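Local coordinates for protein succinate-semialdehyde dehydrogenase (PDB 4ITA) that oxidises succinic semialdehyde to succinate, probably with NADP+ as hydride acceptor, as a member of the aldehyde dehydrogenase family, at residues S263-K268 with E360-A364; N383-L389 with F427-S433. All blocks are in the same frame, centred on the assembly; numbering follows the deposited sequence.

How the contacts relate
The two contacts lie side by side at the nicotinamide end of the NADPH site, their centres 12 Å apart. Contact 1 holds the ribose and carries Cys264, whose SG is covalently joined to the dihydronicotinamide ring; contact 2 reaches the carboxamide of the same ring through Leu389 and Phe427. Direct packing joins them: Cys264 O lies 3.5 Å from Leu389 CD2, Ile265 CG2 lies 3.6 Å from Phe427 CZ, and on the side away from the nicotinamide Phe387 CE2 comes within 3.9 Å of Glu361 N. The side chains of Leu389 and Phe427 thus back the cysteine loop, while Glu361 and Phe363 of 360-364 flank it toward the ribose.

Contact 1 (S263-K268 with E360-A364); sequences SCIAAK and EELFA. With NDP (NADPH dihydro-nicotinamide-adenine-dinucleotide phosphate), chain C; EDO (1,2-ethanediol), chain I; EDO (1,2-ethanediol), chain O.
Lys268 and Glu361 cross obliquely, the ammonium NZ meeting carboxylate OE2 at 2.9 Å in a salt bridge that uses the anti lone pair of that oxygen. Stretched out, with CG turned opposite the backbone N (chi1 179°), Glu361 reaches the cofactor: OE1 accepts from ribose O3D at 2.6 Å and OE2 from O2D at 2.8 Å, which suits a carboxylate. The lysine runs by the Leu362 carbonyl, CE 3.3 Å from Leu362 O, then bends at its last torsion (chi4 86°), bringing NZ to Ser263 O at 2.9 Å in the carbonyl plane. Gly233 O is a third partner of NZ. The sequence EELFA belongs to the EE-x-F stretch of aldehyde dehydrogenases, set here against the cysteine loop. Cys264, probably the catalytic nucleophile as in its relatives, is tied up by a 1.9 Å covalent bond from SG to NDP C4N. Phe363 lays one ring face under the ribose, CE1 3.4 Å from NDP C2D, while its rim comes near Cys264 N. A methionine in place of this lysine would probably leave Glu361 without its counter-charge, its carboxylate less firmly fixed for the ribose, and Ser263 O without one of its donors.

Contact 2 (N383-L389 with F427-S433); sequences NDIPFGL and FGGTKRS. With NDP (NADPH dihydro-nicotinamide-adenine-dinucleotide phosphate), chain C; EDO (1,2-ethanediol), chain Q.
Segments 383-389 and 427-433 run in opposite directions as irregular loops, closest where the CA atoms of Leu389 and Gly429 stand 4.3 Å apart, and are joined by Arg432 N to Pro386 O at 3.0 Å and Thr430 N to Gly388 O, also at 3.0 Å. Ser433 answers in the other sense: its hydroxyl OG receives Gly388 N at 2.8 Å in an almost straight bond (178°), and is bonded in turn to Gly232 O, so this small buried group links three loops. Glycine suits position 388 because a CB there would run into Thr430 OG1; at 429 a CB would collide with Ser433 CB and crowd Leu389. Lys431 threads its methylenes past the Phe387 carbonyl and, bent at its third torsion (chi3 62°), delivers NZ to Ile385 O at 2.9 Å, while a water links NZ to Phe387 O. The long, flexible chain lets one cation reach the turn at the start of the other loop. FGGTKRS fits the FGG-x-K-x-S signature of the aldehyde dehydrogenase family, and 383-389 leads directly into strand 390-394 of the seven-stranded sheet. Leu389, whose CG lies across from its own N (chi1 -171°), points its fork of methyls two ways: CD1 rests 3.5 Å from Gly429 CA, whereas CD2 lies 3.7 Å from the carboxamide nitrogen N7N of NDP. Phe427 brings its ring edge to the same amide, CE2 at 3.4 Å from NDP O7N, so hydrocarbon lines this end of the nicotinamide pocket. Arg432 packs CB and CG beside Pro386 O, then turns its guanidinium to Glu210 and to Glu223 of the second subunit, carrying the contact to the dimer interface.

Contact 1 (S263-K268 with E360-A364)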
ATOM      1  N   SER A 263       6.212  19.283  14.645  1.00  8.66           N
ATOM      2  CA  SER A 263       6.675  17.984  14.186  1.00  8.12           C
ATOM      3  C   SER A 263       5.617  16.942  14.419  1.00  7.57           C
ATOM      4  O   SER A 263       4.957  16.913  15.462  1.00  7.54           O
ATOM      5  CB  SER A 263       7.947  17.555  14.899  1.00  9.79           C
ATOM      6  OG  SER A 263       8.289  16.240  14.480  1.00 10.51           O
ATOM      7  N   CYS A 264       5.468  16.058  13.449  1.00  8.11           N
ATOM      8  CA  CYS A 264       4.546  14.947  13.556  1.00  9.62           C
ATOM      9  C   CYS A 264       4.873  14.011  14.723  1.00  7.32           C
ATOM     10  O   CYS A 264       3.974  13.380  15.272  1.00  8.11           O
ATOM     11  CB  CYS A 264       4.542  14.170  12.239  1.00  8.96           C
ATOM     12  SG  CYS A 264       6.185  13.617  11.697  1.00 15.14           S
ATOM     13  N   ILE A 265       6.155  13.918  15.074  1.00  6.96           N
ATOM     14  CA  ILE A 265       6.612  13.055  16.165  1.00  7.94           C
ATOM     15  C   ILE A 265       7.091  13.862  17.368  1.00  7.01           C
ATOM     16  O   ILE A 265       7.888  13.374  18.174  1.00  7.99           O
ATOM     17  CB  ILE A 265       7.732  12.068  15.725  1.00  8.07           C
ATOM     18  CG1 ILE A 265       8.855  12.809  14.992  1.00  7.66           C
ATOM     19  CG2 ILE A 265       7.164  10.940  14.861  1.00 10.58           C
ATOM     20  CD1 ILE A 265      10.090  11.957  14.685  1.00  9.89           C
ATOM     21  N   ALA A 266       6.599  15.087  17.499  1.00  7.59           N
ATOM     22  CA  ALA A 266       6.769  15.813  18.744  1.00  7.58           C
ATOM     23  C   ALA A 266       6.146  14.997  19.872  1.00  7.07           C
ATOM     24  O   ALA A 266       5.156  14.277  19.668  1.00  6.98           O
ATOM     25  CB  ALA A 266       6.102  17.166  18.666  1.00  8.75           C
ATOM     26  N   ALA A 267       6.717  15.114  21.067  1.00  7.00           N
ATOM     27  CA  ALA A 267       6.036  14.654  22.272  1.00  6.65           C
ATOM     28  C   ALA A 267       4.891  15.630  22.539  1.00  8.07           C
ATOM     29  O   ALA A 267       5.138  16.787  22.876  1.00  9.33           O
ATOM     30  CB  ALA A 267       6.999  14.639  23.443  1.00  8.38           C
ATOM     31  N   LYS A 268       3.650  15.183  22.377  1.00  7.31           N
ATOM     32  CA  LYS A 268       2.507  16.084  22.517  1.00  7.47           C
ATOM     33  C   LYS A 268       1.704  15.889  23.808  1.00  7.55           C
ATOM     34  O   LYS A 268       1.166  16.850  24.358  1.00  8.10           O
ATOM     35  CB  LYS A 268       1.600  16.015  21.277  1.00  7.28           C
ATOM     36  CG  LYS A 268       2.338  16.319  19.973  1.00  6.20           C
ATOM     37  CD  LYS A 268       1.416  16.861  18.880  1.00  7.83           C
ATOM     38  CE  LYS A 268       2.212  17.268  17.628  1.00  7.46           C
ATOM     39  NZ  LYS A 268       2.461  16.135  16.673  1.00  7.60           N
ATOM     40  N   GLU A 360      -7.009  16.064  19.376  1.00 10.01           N
ATOM     41  CA  GLU A 360      -6.442  16.864  18.289  1.00 11.33           C
ATOM     42  C   GLU A 360      -4.932  16.934  18.337  1.00 10.86           C
ATOM     43  O   GLU A 360      -4.316  16.722  19.389  1.00 10.03           O
ATOM     44  CB  GLU A 360      -7.004  18.286  18.309  1.00 11.84           C
ATOM     45  CG  GLU A 360      -8.506  18.345  18.125  1.00 13.01           C
ATOM     46  CD  GLU A 360      -9.016  19.758  17.962  1.00 14.35           C
ATOM     47  OE1 GLU A 360      -8.383  20.694  18.494  1.00 13.89           O
ATOM     48  OE2 GLU A 360     -10.052  19.935  17.287  1.00 19.12           O
ATOM     49  N   GLU A 361      -4.335  17.237  17.189  1.00  9.14           N
ATOM     50  CA  GLU A 361      -2.901  17.466  17.114  1.00  8.66           C
ATOM     51  C   GLU A 361      -2.582  18.912  17.444  1.00  8.87           C
ATOM     52  O   GLU A 361      -3.170  19.833  16.868  1.00  9.58           O
ATOM     53  CB  GLU A 361      -2.362  17.133  15.721  1.00  9.36           C
ATOM     54  CG  GLU A 361      -0.863  17.395  15.595  1.00  9.05           C
ATOM     55  CD  GLU A 361      -0.274  16.941  14.274  1.00  8.55           C
ATOM     56  OE1 GLU A 361      -0.925  17.148  13.229  1.00 11.34           O
ATOM     57  OE2 GLU A 361       0.850  16.390  14.283  1.00  8.90           O
ATOM     58  N   LEU A 362      -1.660  19.106  18.382  1.00  8.11           N
ATOM     59  CA  LEU A 362      -1.201  20.443  18.735  1.00  8.63           C
ATOM     60  C   LEU A 362       0.133  20.704  18.045  1.00  7.72           C
ATOM     61  O   LEU A 362       1.183  20.236  18.487  1.00  7.84           O
ATOM     62  CB  LEU A 362      -1.090  20.594  20.255  1.00  8.74           C
ATOM     63  CG  LEU A 362      -2.379  20.393  21.057  1.00  7.98           C
ATOM     64  CD1 LEU A 362      -2.149  20.764  22.515  1.00  8.44           C
ATOM     65  CD2 LEU A 362      -3.544  21.182  20.462  1.00 11.23           C
ATOM     66  N   PHE A 363       0.068  21.446  16.947  1.00  8.12           N
ATOM     67  CA  PHE A 363       1.204  21.620  16.047  1.00  7.66           C
ATOM     68  C   PHE A 363       1.885  22.940  16.381  1.00  8.47           C
ATOM     69  O   PHE A 363       1.889  23.877  15.590  1.00  9.95           O
ATOM     70  CB  PHE A 363       0.707  21.597  14.597  1.00 10.36           C
ATOM     71  CG  PHE A 363       1.694  21.021  13.619  1.00  9.63           C
ATOM     72  CD1 PHE A 363       2.186  19.736  13.782  1.00 10.55           C
ATOM     73  CD2 PHE A 363       2.105  21.756  12.520  1.00 11.12           C
ATOM     74  CE1 PHE A 363       3.086  19.205  12.871  1.00 11.83           C
ATOM     75  CE2 PHE A 363       3.000  21.230  11.603  1.00 11.44           C
ATOM     76  CZ  PHE A 363       3.486  19.956  11.779  1.00 11.36           C
ATOM     77  N   ALA A 364       2.462  22.989  17.577  1.00  7.83           N
ATOM     78  CA  ALA A 364       2.965  24.198  18.209  1.00  7.88           C
ATOM     79  C   ALA A 364       3.563  23.722  19.531  1.00  7.93           C
ATOM     80  O   ALA A 364       3.310  22.590  19.937  1.00  8.13           O
ATOM     81  CB  ALA A 364       1.809  25.167  18.454  1.00  8.96           C
TER
HETATM   82  PA  NDP C 501      -1.405  20.307   4.989  1.00 11.54           P
HETATM   83  O1A NDP C 501      -2.013  18.940   4.867  1.00 12.90           O
HETATM   84  O2A NDP C 501      -2.293  21.517   5.063  1.00 17.30           O
HETATM   85  O5B NDP C 501      -0.411  20.527   3.754  1.00 10.91           O
HETATM   86  C5B NDP C 501       0.561  19.545   3.373  1.00  9.11           C
HETATM   87  C4B NDP C 501       0.700  19.482   1.854  1.00  9.89           C
HETATM   88  O4B NDP C 501      -0.533  19.017   1.298  1.00  8.49           O
HETATM   89  C3B NDP C 501       0.944  20.841   1.208  1.00  8.70           C
HETATM   90  O3B NDP C 501       1.727  20.651   0.022  1.00  8.56           O
HETATM   91  C2B NDP C 501      -0.454  21.284   0.820  1.00  9.36           C
HETATM   92  O2B NDP C 501      -0.480  22.216  -0.252  1.00  9.57           O
HETATM   93  C1B NDP C 501      -1.013  19.970   0.348  1.00  8.49           C
HETATM   94  N9A NDP C 501      -2.479  19.866   0.376  1.00  9.76           N
HETATM   95  C8A NDP C 501      -3.339  20.357   1.291  1.00 11.47           C
HETATM   96  N7A NDP C 501      -4.608  20.008   0.974  1.00 13.11           N
HETATM   97  C5A NDP C 501      -4.555  19.265  -0.144  1.00 10.37           C
HETATM   98  C6A NDP C 501      -5.513  18.575  -1.022  1.00 12.47           C
HETATM   99  N6A NDP C 501      -6.830  18.610  -0.740  1.00 15.31           N
HETATM  100  N1A NDP C 501      -5.019  17.922  -2.091  1.00 13.85           N
HETATM  101  C2A NDP C 501      -3.710  17.876  -2.375  1.00 14.43           C
HETATM  102  N3A NDP C 501      -2.779  18.485  -1.626  1.00 13.42           N
HETATM  103  C4A NDP C 501      -3.149  19.173  -0.527  1.00 10.27           C
HETATM  104  O3  NDP C 501      -0.419  20.170   6.275  1.00 16.81           O
HETATM  105  PN  NDP C 501       0.052  21.202   7.437  1.00 16.05           P
HETATM  106  O1N NDP C 501      -1.094  22.063   7.920  1.00 19.23           O
HETATM  107  O2N NDP C 501       1.340  21.829   6.978  1.00 19.31           O
HETATM  108  O5D NDP C 501       0.400  20.169   8.622  1.00 16.39           O
HETATM  109  C5D NDP C 501       1.480  19.255   8.489  1.00 14.54           C
HETATM  110  C4D NDP C 501       1.015  17.858   8.860  1.00 12.99           C
HETATM  111  O4D NDP C 501       1.944  16.888   8.354  1.00 13.19           O
HETATM  112  C3D NDP C 501       0.950  17.632  10.357  1.00 12.30           C
HETATM  113  O3D NDP C 501      -0.236  16.905  10.695  1.00 12.33           O
HETATM  114  C2D NDP C 501       2.217  16.834  10.599  1.00 11.87           C
HETATM  115  O2D NDP C 501       2.118  16.090  11.814  1.00 12.79           O
HETATM  116  C1D NDP C 501       2.255  15.939   9.377  1.00 10.56           C
HETATM  117  N1N NDP C 501       3.602  15.377   9.206  1.00 12.20           N
HETATM  118  C2N NDP C 501       3.764  14.066   8.960  1.00 12.43           C
HETATM  119  C3N NDP C 501       4.978  13.448   9.256  1.00 13.68           C
HETATM  120  C7N NDP C 501       5.207  11.994   8.967  1.00 12.43           C
HETATM  121  O7N NDP C 501       6.260  11.667   8.423  1.00 12.47           O
HETATM  122  N7N NDP C 501       4.283  11.098   9.305  1.00 12.10           N
HETATM  123  C4N NDP C 501       6.107  14.220   9.894  1.00 14.91           C
HETATM  124  C5N NDP C 501       5.942  15.643   9.626  1.00 15.91           C
HETATM  125  C6N NDP C 501       4.695  16.164   9.293  1.00 14.56           C
HETATM  126  P2B NDP C 501      -0.699  23.787   0.002  1.00  8.47           P
HETATM  127  O1X NDP C 501      -0.671  24.337  -1.395  1.00  9.39           O
HETATM  128  O2X NDP C 501      -2.047  23.936   0.668  1.00 10.84           O
HETATM  129  O3X NDP C 501       0.434  24.290   0.844  1.00  9.39           O
HETATM  130  C1  EDO I 507      -3.346  23.081  14.251  1.00 19.30           C
HETATM  131  O1  EDO I 507      -3.139  21.659  14.362  1.00 25.44           O
HETATM  132  C2  EDO I 507      -2.380  23.813  15.181  1.00 14.08           C
HETATM  133  O2  EDO I 507      -2.220  23.039  16.370  1.00 11.83           O
HETATM  134  C1  EDO O 513      -1.140  20.116  11.569  1.00 20.50           C
HETATM  135  O1  EDO O 513      -2.025  19.495  12.515  1.00 20.83           O
HETATM  136  C2  EDO O 513      -1.605  21.519  11.206  1.00 24.03           C
HETATM  137  O2  EDO O 513      -2.557  21.431  10.137  1.00 30.95           O

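Contact 2 (N383-L389 with F427-S433)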
ATOM      1  N   ASN A 383      -3.076   5.339  24.124  1.00  8.60           N
ATOM      2  CA  ASN A 383      -3.714   4.875  22.895  1.00  8.77           C
ATOM      3  C   ASN A 383      -5.061   5.531  22.597  1.00  9.48           C
ATOM      4  O   ASN A 383      -5.638   5.294  21.539  1.00  9.07           O
ATOM      5  CB  ASN A 383      -3.910   3.356  22.932  1.00  9.12           C
ATOM      6  CG  ASN A 383      -2.609   2.592  22.872  1.00  9.05           C
ATOM      7  OD1 ASN A 383      -1.596   3.106  22.401  1.00 10.03           O
ATOM      8  ND2 ASN A 383      -2.634   1.343  23.331  1.00 10.38           N
ATOM      9  N   ASP A 384      -5.556   6.352  23.522  1.00  9.91           N
ATOM     10  CA  ASP A 384      -6.905   6.911  23.424  1.00 11.17           C
ATOM     11  C   ASP A 384      -6.933   8.154  22.535  1.00 12.53           C
ATOM     12  O   ASP A 384      -7.321   9.247  22.968  1.00 14.09           O
ATOM     13  CB  ASP A 384      -7.455   7.213  24.826  1.00 12.88           C
ATOM     14  CG  ASP A 384      -8.936   7.539  24.815  1.00 17.47           C
ATOM     15  OD1 ASP A 384      -9.645   7.048  23.915  1.00 19.08           O
ATOM     16  OD2 ASP A 384      -9.383   8.293  25.704  1.00 22.76           O
ATOM     17  N   ILE A 385      -6.501   7.966  21.292  1.00 10.05           N
ATOM     18  CA  ILE A 385      -6.440   9.023  20.290  1.00  8.76           C
ATOM     19  C   ILE A 385      -6.709   8.405  18.926  1.00  8.21           C
ATOM     20  O   ILE A 385      -6.600   7.188  18.763  1.00  8.89           O
ATOM     21  CB  ILE A 385      -5.050   9.696  20.242  1.00  8.12           C
ATOM     22  CG1 ILE A 385      -3.937   8.646  20.312  1.00  8.06           C
ATOM     23  CG2 ILE A 385      -4.904  10.730  21.353  1.00  9.83           C
ATOM     24  CD1 ILE A 385      -2.555   9.186  19.943  1.00 11.02           C
ATOM     25  N   PRO A 386      -7.064   9.233  17.934  1.00  7.33           N
ATOM     26  CA  PRO A 386      -7.283   8.664  16.602  1.00  8.20           C
ATOM     27  C   PRO A 386      -5.967   8.366  15.890  1.00  8.07           C
ATOM     28  O   PRO A 386      -5.954   7.583  14.942  1.00  8.78           O
ATOM     29  CB  PRO A 386      -8.057   9.766  15.871  1.00 11.04           C
ATOM     30  CG  PRO A 386      -7.733  11.023  16.599  1.00 11.45           C
ATOM     31  CD  PRO A 386      -7.497  10.640  18.023  1.00  9.07           C
ATOM     32  N   PHE A 387      -4.881   8.981  16.350  1.00  7.39           N
ATOM     33  CA  PHE A 387      -3.586   8.868  15.695  1.00  7.50           C
ATOM     34  C   PHE A 387      -2.801   7.681  16.233  1.00  7.28           C
ATOM     35  O   PHE A 387      -3.204   7.032  17.202  1.00  8.31           O
ATOM     36  CB  PHE A 387      -2.778  10.152  15.912  1.00  8.85           C
ATOM     37  CG  PHE A 387      -3.565  11.412  15.671  1.00  9.65           C
ATOM     38  CD1 PHE A 387      -3.922  11.789  14.387  1.00 12.43           C
ATOM     39  CD2 PHE A 387      -3.956  12.212  16.733  1.00  9.83           C
ATOM     40  CE1 PHE A 387      -4.655  12.951  14.168  1.00 15.29           C
ATOM     41  CE2 PHE A 387      -4.680  13.380  16.523  1.00 12.98           C
ATOM     42  CZ  PHE A 387      -5.030  13.744  15.239  1.00 13.87           C
ATOM     43  N   GLY A 388      -1.665   7.409  15.610  1.00  5.96           N
ATOM     44  CA  GLY A 388      -0.809   6.321  16.046  1.00  7.39           C
ATOM     45  C   GLY A 388       0.534   6.352  15.354  1.00  7.05           C
ATOM     46  O   GLY A 388       0.918   5.387  14.689  1.00  8.20           O
ATOM     47  N   LEU A 389       1.245   7.464  15.492  1.00  6.80           N
ATOM     48  CA  LEU A 389       2.505   7.636  14.789  1.00  7.25           C
ATOM     49  C   LEU A 389       3.674   7.132  15.630  1.00  8.00           C
ATOM     50  O   LEU A 389       4.169   6.029  15.410  1.00  8.84           O
ATOM     51  CB  LEU A 389       2.683   9.093  14.361  1.00  7.99           C
ATOM     52  CG  LEU A 389       3.871   9.349  13.439  1.00  7.40           C
ATOM     53  CD1 LEU A 389       3.896   8.398  12.226  1.00  9.48           C
ATOM     54  CD2 LEU A 389       3.843  10.787  12.987  1.00  9.14           C
ATOM     55  N   PHE A 427       9.929   4.031   8.913  1.00  7.53           N
ATOM     56  CA  PHE A 427       9.216   5.089   9.617  1.00  8.48           C
ATOM     57  C   PHE A 427       7.839   5.289   9.007  1.00  7.93           C
ATOM     58  O   PHE A 427       7.715   5.550   7.814  1.00  7.69           O
ATOM     59  CB  PHE A 427      10.005   6.401   9.521  1.00 10.51           C
ATOM     60  CG  PHE A 427       9.392   7.548  10.283  1.00 10.64           C
ATOM     61  CD1 PHE A 427       9.823   7.849  11.563  1.00 16.48           C
ATOM     62  CD2 PHE A 427       8.394   8.331   9.716  1.00 10.73           C
ATOM     63  CE1 PHE A 427       9.264   8.903  12.268  1.00 19.82           C
ATOM     64  CE2 PHE A 427       7.829   9.385  10.413  1.00 11.53           C
ATOM     65  CZ  PHE A 427       8.266   9.673  11.689  1.00 14.92           C
ATOM     66  N   GLY A 428       6.802   5.187   9.828  1.00  7.61           N
ATOM     67  CA  GLY A 428       5.458   5.489   9.383  1.00  7.45           C
ATOM     68  C   GLY A 428       4.427   5.268  10.467  1.00  6.90           C
ATOM     69  O   GLY A 428       4.749   4.831  11.576  1.00  8.42           O
ATOM     70  N   GLY A 429       3.181   5.557  10.124  1.00  6.98           N
ATOM     71  CA  GLY A 429       2.102   5.560  11.089  1.00  7.95           C
ATOM     72  C   GLY A 429       1.141   4.400  11.011  1.00  7.50           C
ATOM     73  O   GLY A 429       1.220   3.550  10.132  1.00  7.50           O
ATOM     74  N   THR A 430       0.237   4.368  11.982  1.00  8.68           N
ATOM     75  CA  THR A 430      -0.897   3.457  11.995  1.00  7.09           C
ATOM     76  C   THR A 430      -2.123   4.278  12.336  1.00  8.02           C
ATOM     77  O   THR A 430      -2.022   5.481  12.609  1.00  7.56           O
ATOM     78  CB  THR A 430      -0.735   2.347  13.044  1.00  8.24           C
ATOM     79  OG1 THR A 430      -0.788   2.915  14.362  1.00 11.34           O
ATOM     80  CG2 THR A 430       0.570   1.642  12.864  1.00 10.88           C
ATOM     81  N   LYS A 431      -3.282   3.631  12.319  1.00  8.16           N
ATOM     82  CA  LYS A 431      -4.528   4.324  12.623  1.00  7.94           C
ATOM     83  C   LYS A 431      -4.655   5.545  11.705  1.00  8.94           C
ATOM     84  O   LYS A 431      -4.364   5.453  10.513  1.00  8.61           O
ATOM     85  CB  LYS A 431      -4.595   4.672  14.121  1.00  7.72           C
ATOM     86  CG  LYS A 431      -4.582   3.428  15.014  1.00  7.29           C
ATOM     87  CD  LYS A 431      -4.295   3.740  16.482  1.00  8.16           C
ATOM     88  CE  LYS A 431      -5.348   4.639  17.100  1.00  8.43           C
ATOM     89  NZ  LYS A 431      -5.201   4.696  18.585  1.00  9.06           N
ATOM     90  N   ARG A 432      -5.068   6.691  12.231  1.00  7.35           N
ATOM     91  CA  ARG A 432      -5.274   7.847  11.371  1.00  7.99           C
ATOM     92  C   ARG A 432      -3.974   8.585  11.045  1.00  7.12           C
ATOM     93  O   ARG A 432      -4.003   9.607  10.353  1.00  9.05           O
ATOM     94  CB  ARG A 432      -6.321   8.791  11.969  1.00  9.25           C
ATOM     95  CG  ARG A 432      -7.736   8.215  11.955  1.00  9.57           C
ATOM     96  CD  ARG A 432      -8.470   8.546  10.667  1.00 11.95           C
ATOM     97  NE  ARG A 432      -9.672   7.726  10.506  1.00 14.19           N
ATOM     98  CZ  ARG A 432     -10.647   7.992   9.642  1.00 14.47           C
ATOM     99  NH1 ARG A 432     -10.572   9.064   8.869  1.00 14.00           N
ATOM    100  NH2 ARG A 432     -11.700   7.185   9.556  1.00 14.95           N
ATOM    101  N   SER A 433      -2.841   8.060  11.508  1.00  6.92           N
ATOM    102  CA  SER A 433      -1.545   8.643  11.161  1.00  7.84           C
ATOM    103  C   SER A 433      -1.033   8.174   9.806  1.00  6.36           C
ATOM    104  O   SER A 433       0.019   8.616   9.352  1.00  8.16           O
ATOM    105  CB  SER A 433      -0.508   8.337  12.235  1.00  7.53           C
ATOM    106  OG  SER A 433      -0.844   8.999  13.438  1.00  7.51           O
TER
HETATM  107  PA  NDP C 501      -1.405  20.307   4.989  1.00 11.54           P
HETATM  108  O1A NDP C 501      -2.013  18.940   4.867  1.00 12.90           O
HETATM  109  O2A NDP C 501      -2.293  21.517   5.063  1.00 17.30           O
HETATM  110  O5B NDP C 501      -0.411  20.527   3.754  1.00 10.91           O
HETATM  111  C5B NDP C 501       0.561  19.545   3.373  1.00  9.11           C
HETATM  112  C4B NDP C 501       0.700  19.482   1.854  1.00  9.89           C
HETATM  113  O4B NDP C 501      -0.533  19.017   1.298  1.00  8.49           O
HETATM  114  C3B NDP C 501       0.944  20.841   1.208  1.00  8.70           C
HETATM  115  O3B NDP C 501       1.727  20.651   0.022  1.00  8.56           O
HETATM  116  C2B NDP C 501      -0.454  21.284   0.820  1.00  9.36           C
HETATM  117  O2B NDP C 501      -0.480  22.216  -0.252  1.00  9.57           O
HETATM  118  C1B NDP C 501      -1.013  19.970   0.348  1.00  8.49           C
HETATM  119  N9A NDP C 501      -2.479  19.866   0.376  1.00  9.76           N
HETATM  120  C8A NDP C 501      -3.339  20.357   1.291  1.00 11.47           C
HETATM  121  N7A NDP C 501      -4.608  20.008   0.974  1.00 13.11           N
HETATM  122  C5A NDP C 501      -4.555  19.265  -0.144  1.00 10.37           C
HETATM  123  C6A NDP C 501      -5.513  18.575  -1.022  1.00 12.47           C
HETATM  124  N6A NDP C 501      -6.830  18.610  -0.740  1.00 15.31           N
HETATM  125  N1A NDP C 501      -5.019  17.922  -2.091  1.00 13.85           N
HETATM  126  C2A NDP C 501      -3.710  17.876  -2.375  1.00 14.43           C
HETATM  127  N3A NDP C 501      -2.779  18.485  -1.626  1.00 13.42           N
HETATM  128  C4A NDP C 501      -3.149  19.173  -0.527  1.00 10.27           C
HETATM  129  O3  NDP C 501      -0.419  20.170   6.275  1.00 16.81           O
HETATM  130  PN  NDP C 501       0.052  21.202   7.437  1.00 16.05           P
HETATM  131  O1N NDP C 501      -1.094  22.063   7.920  1.00 19.23           O
HETATM  132  O2N NDP C 501       1.340  21.829   6.978  1.00 19.31           O
HETATM  133  O5D NDP C 501       0.400  20.169   8.622  1.00 16.39           O
HETATM  134  C5D NDP C 501       1.480  19.255   8.489  1.00 14.54           C
HETATM  135  C4D NDP C 501       1.015  17.858   8.860  1.00 12.99           C
HETATM  136  O4D NDP C 501       1.944  16.888   8.354  1.00 13.19           O
HETATM  137  C3D NDP C 501       0.950  17.632  10.357  1.00 12.30           C
HETATM  138  O3D NDP C 501      -0.236  16.905  10.695  1.00 12.33           O
HETATM  139  C2D NDP C 501       2.217  16.834  10.599  1.00 11.87           C
HETATM  140  O2D NDP C 501       2.118  16.090  11.814  1.00 12.79           O
HETATM  141  C1D NDP C 501       2.255  15.939   9.377  1.00 10.56           C
HETATM  142  N1N NDP C 501       3.602  15.377   9.206  1.00 12.20           N
HETATM  143  C2N NDP C 501       3.764  14.066   8.960  1.00 12.43           C
HETATM  144  C3N NDP C 501       4.978  13.448   9.256  1.00 13.68           C
HETATM  145  C7N NDP C 501       5.207  11.994   8.967  1.00 12.43           C
HETATM  146  O7N NDP C 501       6.260  11.667   8.423  1.00 12.47           O
HETATM  147  N7N NDP C 501       4.283  11.098   9.305  1.00 12.10           N
HETATM  148  C4N NDP C 501       6.107  14.220   9.894  1.00 14.91           C
HETATM  149  C5N NDP C 501       5.942  15.643   9.626  1.00 15.91           C
HETATM  150  C6N NDP C 501       4.695  16.164   9.293  1.00 14.56           C
HETATM  151  P2B NDP C 501      -0.699  23.787   0.002  1.00  8.47           P
HETATM  152  O1X NDP C 501      -0.671  24.337  -1.395  1.00  9.39           O
HETATM  153  O2X NDP C 501      -2.047  23.936   0.668  1.00 10.84           O
HETATM  154  O3X NDP C 501       0.434  24.290   0.844  1.00  9.39           O
HETATM  155  C1  EDO Q 515       7.402   2.690  11.484  1.00 15.56           C
HETATM  156  O1  EDO Q 515       7.798   3.815  12.256  1.00 14.85           O
HETATM  157  C2  EDO Q 515       8.351   1.513  11.579  1.00 13.37           C
HETATM  158  O2  EDO Q 515       8.320   0.532  10.544  1.00 22.43           O
HETATM  159  O   HOH W   1      -2.507   5.262  19.268  1.00  9.48           O
HETATM  160  O   HOH W   2       6.426   5.980  13.670  1.00 21.06           O